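Local coordinates for DUF596 domain-containing protein (Neisseria meningitidis, PDB 2O5H) that is of unknown function but belongs to the DUF596 family and has an alpha-beta fold of several helices and a small antiparallel sheet, at residues K60-L70 against P81-R89. Numbering follows the deposited sequence. Where two conformers were deposited one is given.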
loop_
_atom_site.group_PDB
_atom_site.type_symbol
_atom_site.label_atom_id
_atom_site.label_comp_id
_atom_site.label_asym_id
_atom_site.label_seq_id
_atom_site.Cartn_x
_atom_site.Cartn_y
_atom_site.Cartn_z
ATOM N N LYS A 60 -14.210 5.520 3.123
ATOM C CA LYS A 60 -15.310 5.900 3.994
ATOM C C LYS A 60 -15.793 4.744 4.858
ATOM O O LYS A 60 -16.139 4.942 6.018
ATOM C CB LYS A 60 -16.506 6.480 3.227
ATOM C CG LYS A 60 -16.233 7.849 2.621
ATOM C CD LYS A 60 -17.476 8.696 2.529
ATOM C CE LYS A 60 -18.605 8.049 1.704
ATOM N NZ LYS A 60 -18.202 7.733 0.312
ATOM N N GLU A 61 -15.818 3.531 4.323
ATOM C CA GLU A 61 -16.310 2.419 5.167
ATOM C C GLU A 61 -15.357 2.105 6.344
ATOM O O GLU A 61 -15.795 1.809 7.476
ATOM C CB GLU A 61 -16.553 1.180 4.322
ATOM C CG GLU A 61 -17.231 0.051 5.043
ATOM C CD GLU A 61 -18.701 0.345 5.376
ATOM O OE1 GLU A 61 -19.234 1.428 5.034
ATOM O OE2 GLU A 61 -19.336 -0.544 5.986
ATOM N N LEU A 62 -14.059 2.202 6.090
ATOM C CA LEU A 62 -13.094 1.997 7.144
ATOM C C LEU A 62 -13.202 3.085 8.203
ATOM O O LEU A 62 -13.136 2.779 9.403
ATOM C CB LEU A 62 -11.679 1.932 6.572
ATOM C CG LEU A 62 -11.412 0.742 5.654
ATOM C CD1 LEU A 62 -10.162 1.061 4.797
ATOM C CD2 LEU A 62 -11.174 -0.499 6.468
ATOM N N LEU A 63 -13.363 4.341 7.769
ATOM C CA LEU A 63 -13.556 5.461 8.709
ATOM C C LEU A 63 -14.832 5.255 9.516
ATOM O O LEU A 63 -14.812 5.390 10.744
ATOM C CB LEU A 63 -13.582 6.817 7.994
ATOM C CG LEU A 63 -12.291 7.288 7.309
ATOM C CD1 LEU A 63 -12.599 8.480 6.368
ATOM C CD2 LEU A 63 -11.232 7.642 8.352
ATOM N N ARG A 64 -15.918 4.903 8.820
ATOM C CA ARG A 64 -17.243 4.734 9.426
ATOM C C ARG A 64 -17.301 3.630 10.487
ATOM O O ARG A 64 -18.021 3.747 11.493
ATOM C CB ARG A 64 -18.279 4.413 8.352
ATOM C CG ARG A 64 -19.606 5.106 8.585
ATOM C CD ARG A 64 -20.818 4.179 8.682
ATOM N NE ARG A 64 -20.808 3.012 7.799
ATOM C CZ ARG A 64 -20.694 1.747 8.209
ATOM N NH1 ARG A 64 -20.557 1.448 9.500
ATOM N NH2 ARG A 64 -20.720 0.769 7.321
ATOM N N ARG A 65 -16.566 2.551 10.235
ATOM C CA ARG A 65 -16.512 1.425 11.132
ATOM C C ARG A 65 -15.499 1.649 12.265
ATOM O O ARG A 65 -15.363 0.829 13.156
ATOM C CB ARG A 65 -16.260 0.151 10.330
ATOM C CG ARG A 65 -17.555 -0.442 9.844
ATOM C CD ARG A 65 -17.510 -0.947 8.433
ATOM N NE ARG A 65 -17.162 -2.349 8.329
ATOM C CZ ARG A 65 -17.477 -3.158 7.311
ATOM N NH1 ARG A 65 -17.083 -4.423 7.336
ATOM N NH2 ARG A 65 -18.187 -2.740 6.278
ATOM N N GLY A 66 -14.804 2.779 12.236
ATOM C CA GLY A 66 -13.844 3.123 13.285
ATOM C C GLY A 66 -12.515 2.383 13.219
ATOM O O GLY A 66 -11.763 2.395 14.192
ATOM N N HIS A 67 -12.202 1.732 12.092
ATOM C CA HIS A 67 -10.927 1.001 11.992
ATOM C C HIS A 67 -9.800 1.958 11.697
ATOM O O HIS A 67 -8.646 1.768 12.116
ATOM C CB HIS A 67 -10.973 -0.063 10.885
ATOM C CG HIS A 67 -11.975 -1.145 11.126
ATOM N ND1 HIS A 67 -11.785 -2.139 12.060
ATOM C CD2 HIS A 67 -13.169 -1.398 10.545
ATOM C CE1 HIS A 67 -12.829 -2.951 12.055
ATOM N NE2 HIS A 67 -13.680 -2.525 11.140
ATOM N N LEU A 68 -10.153 2.987 10.941
ATOM C CA LEU A 68 -9.202 3.931 10.428
ATOM C C LEU A 68 -9.496 5.305 11.014
ATOM O O LEU A 68 -10.652 5.695 11.156
ATOM C CB LEU A 68 -9.331 3.969 8.899
ATOM C CG LEU A 68 -8.472 4.948 8.150
ATOM C CD1 LEU A 68 -6.996 4.475 8.237
ATOM C CD2 LEU A 68 -8.998 4.948 6.705
ATOM N N LYS A 69 -8.432 6.027 11.350
ATOM C CA LYS A 69 -8.526 7.445 11.719
ATOM C C LYS A 69 -7.422 8.165 10.951
ATOM O O LYS A 69 -6.506 7.532 10.474
ATOM C CB LYS A 69 -8.396 7.629 13.249
ATOM C CG LYS A 69 -9.695 7.256 14.006
ATOM C CD LYS A 69 -9.593 7.424 15.528
ATOM C CE LYS A 69 -10.789 6.759 16.205
ATOM N NZ LYS A 69 -10.551 6.443 17.651
ATOM N N LEU A 70 -7.525 9.481 10.790
ATOM C CA LEU A 70 -6.558 10.202 9.971
ATOM C C LEU A 70 -5.861 11.293 10.760
ATOM O O LEU A 70 -6.483 12.023 11.521
ATOM C CB LEU A 70 -7.271 10.771 8.704
ATOM C CG LEU A 70 -7.968 9.713 7.826
ATOM C CD1 LEU A 70 -8.675 10.389 6.594
ATOM C CD2 LEU A 70 -6.968 8.665 7.355
ATOM N N PRO A 81 -16.830 10.629 8.012
ATOM C CA PRO A 81 -16.327 10.040 6.775
ATOM C C PRO A 81 -16.624 10.910 5.570
ATOM O O PRO A 81 -15.791 11.016 4.675
ATOM C CB PRO A 81 -17.063 8.689 6.703
ATOM C CG PRO A 81 -17.353 8.357 8.140
ATOM C CD PRO A 81 -17.743 9.706 8.720
ATOM N N GLU A 82 -17.808 11.517 5.553
ATOM C CA GLU A 82 -18.212 12.427 4.485
ATOM C C GLU A 82 -17.313 13.675 4.414
ATOM O O GLU A 82 -16.896 14.080 3.339
ATOM C CB GLU A 82 -19.679 12.854 4.672
ATOM C CG GLU A 82 -20.687 11.748 4.362
ATOM C CD GLU A 82 -20.608 10.534 5.330
ATOM O OE1 GLU A 82 -20.311 10.691 6.556
ATOM O OE2 GLU A 82 -20.849 9.403 4.827
ATOM N N GLU A 83 -17.039 14.277 5.567
ATOM C CA GLU A 83 -16.142 15.430 5.639
ATOM C C GLU A 83 -14.757 15.109 5.105
ATOM O O GLU A 83 -14.164 15.919 4.381
ATOM C CB GLU A 83 -16.036 15.971 7.069
ATOM C CG GLU A 83 -17.276 16.757 7.496
ATOM C CD GLU A 83 -17.317 17.029 8.983
ATOM O OE1 GLU A 83 -16.438 16.554 9.727
ATOM O OE2 GLU A 83 -18.244 17.739 9.404
ATOM N N TRP A 84 -14.237 13.933 5.456
ATOM C CA TRP A 84 -12.909 13.542 5.019
ATOM C C TRP A 84 -12.914 13.265 3.510
ATOM O O TRP A 84 -11.986 13.618 2.805
ATOM C CB TRP A 84 -12.437 12.305 5.756
ATOM C CG TRP A 84 -11.702 12.494 7.065
ATOM C CD1 TRP A 84 -11.946 11.823 8.227
ATOM C CD2 TRP A 84 -10.557 13.332 7.311
ATOM N NE1 TRP A 84 -11.034 12.208 9.212
ATOM C CE2 TRP A 84 -10.164 13.120 8.664
ATOM C CE3 TRP A 84 -9.816 14.234 6.519
ATOM C CZ2 TRP A 84 -9.063 13.796 9.252
ATOM C CZ3 TRP A 84 -8.695 14.890 7.101
ATOM C CH2 TRP A 84 -8.343 14.664 8.456
ATOM N N GLU A 85 -13.974 12.645 3.012
ATOM C CA GLU A 85 -14.065 12.485 1.559
ATOM C C GLU A 85 -13.947 13.846 0.851
ATOM O O GLU A 85 -13.221 13.959 -0.133
ATOM C CB GLU A 85 -15.346 11.741 1.141
ATOM C CG GLU A 85 -15.490 11.627 -0.413
ATOM C CD GLU A 85 -16.787 10.992 -0.821
ATOM O OE1 GLU A 85 -17.732 11.022 0.009
ATOM O OE2 GLU A 85 -16.871 10.487 -1.972
ATOM N N GLN A 86 -14.623 14.881 1.355
ATOM C CA GLN A 86 -14.681 16.174 0.662
ATOM C C GLN A 86 -13.316 16.840 0.675
ATOM O O GLN A 86 -12.897 17.455 -0.321
ATOM C CB GLN A 86 -15.740 17.117 1.295
ATOM C CG GLN A 86 -16.127 18.298 0.417
ATOM C CD GLN A 86 -16.543 17.840 -1.000
ATOM O OE1 GLN A 86 -17.546 17.165 -1.157
ATOM N NE2 GLN A 86 -15.722 18.146 -2.009
ATOM N N ILE A 87 -12.630 16.696 1.804
ATOM C CA ILE A 87 -11.298 17.259 2.004
ATOM C C ILE A 87 -10.336 16.657 0.957
ATOM O O ILE A 87 -9.626 17.388 0.244
ATOM C CB ILE A 87 -10.862 17.002 3.495
ATOM C CG1 ILE A 87 -11.651 17.970 4.402
ATOM C CG2 ILE A 87 -9.280 17.099 3.714
ATOM C CD1 ILE A 87 -11.513 17.693 5.930
ATOM N N PHE A 88 -10.381 15.337 0.828
ATOM C CA PHE A 88 -9.573 14.634 -0.171
ATOM C C PHE A 88 -9.991 14.891 -1.625
ATOM O O PHE A 88 -9.130 15.165 -2.453
ATOM C CB PHE A 88 -9.584 13.133 0.124
ATOM C CG PHE A 88 -8.544 12.701 1.138
ATOM C CD1 PHE A 88 -8.636 13.086 2.494
ATOM C CD2 PHE A 88 -7.465 11.893 0.737
ATOM C CE1 PHE A 88 -7.655 12.688 3.432
ATOM C CE2 PHE A 88 -6.478 11.483 1.679
ATOM C CZ PHE A 88 -6.581 11.869 3.020
ATOM N N ARG A 89 -11.288 14.821 -1.922
ATOM C CA ARG A 89 -11.784 15.160 -3.274
ATOM C C ARG A 89 -11.356 16.551 -3.758
ATOM O O ARG A 89 -11.007 16.724 -4.941
ATOM C CB ARG A 89 -13.311 14.980 -3.390
ATOM C CG ARG A 89 -13.682 13.505 -3.618
ATOM C CD ARG A 89 -15.114 13.363 -4.002
ATOM N NE ARG A 89 -15.594 11.997 -3.893
ATOM C CZ ARG A 89 -15.557 11.092 -4.869
ATOM N NH1 ARG A 89 -15.040 11.391 -6.058
ATOM N NH2 ARG A 89 -16.034 9.871 -4.637
HETATM O O HOH W 1 -9.898 10.856 11.715
#
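Pro81 and Trp84 of helix 81-91 pack on Leu63 of helix 48-64 and Leu70 of strand 68-72, in a mainly apolar helix-helix and helix-strand contact of this alpha-beta fold, edged by a salt bridge. The two helix segments run roughly antiparallel, at 143°, with their axes 9.5 Å apart. Between helix and strand the chain turns out of the helix at Gly66, in a Schellman motif whose positive phi suits glycine; the short hairpin 68-76 then leads on to helix 81-91. Pro81, at home in a first helical turn because it needs no backbone N-H there, lays its ring on the last turn of helix 48-64. Pro81 CG reaches within 3.8 Å of Arg64 N and also meets Leu63 CB, while CB faces Lys60. One turn on, the broad, flat indole of Trp84 can meet Leu63 and Leu70 at once. Leu70, a branched apolar residue on an inward-facing strand position, lies over one indole face: its CD1 makes a CH-pi contact 3.6 Å from the centroid of the five-membered ring of Trp84, and its CB rests over CZ2. In Leu70, chi1 of -58° sets CG beside the backbone N, and an extended chi2 then carries CD1 over the ring and to 4.0 Å from Phe88 CE1. Leu63 CD1 fits against Trp84 CB and CD1, and His79 meets the indole edge-to-face. On the polar flank the long, flexible chain of Lys60 passes over Pro81 O and bends at chi3 and chi4 to bring NZ to Glu85 OE1, a salt bridge whose hydrogen bond is weak at 3.3 Å. The other oxygen, Glu85 OE2, is gripped side-on by Arg89 NE and NH2, which probably steadies the carboxylate. Beside the indole, one water accepts from both Leu70 N, at 2.9 Å, and Trp84 NE1, at 3.1 Å.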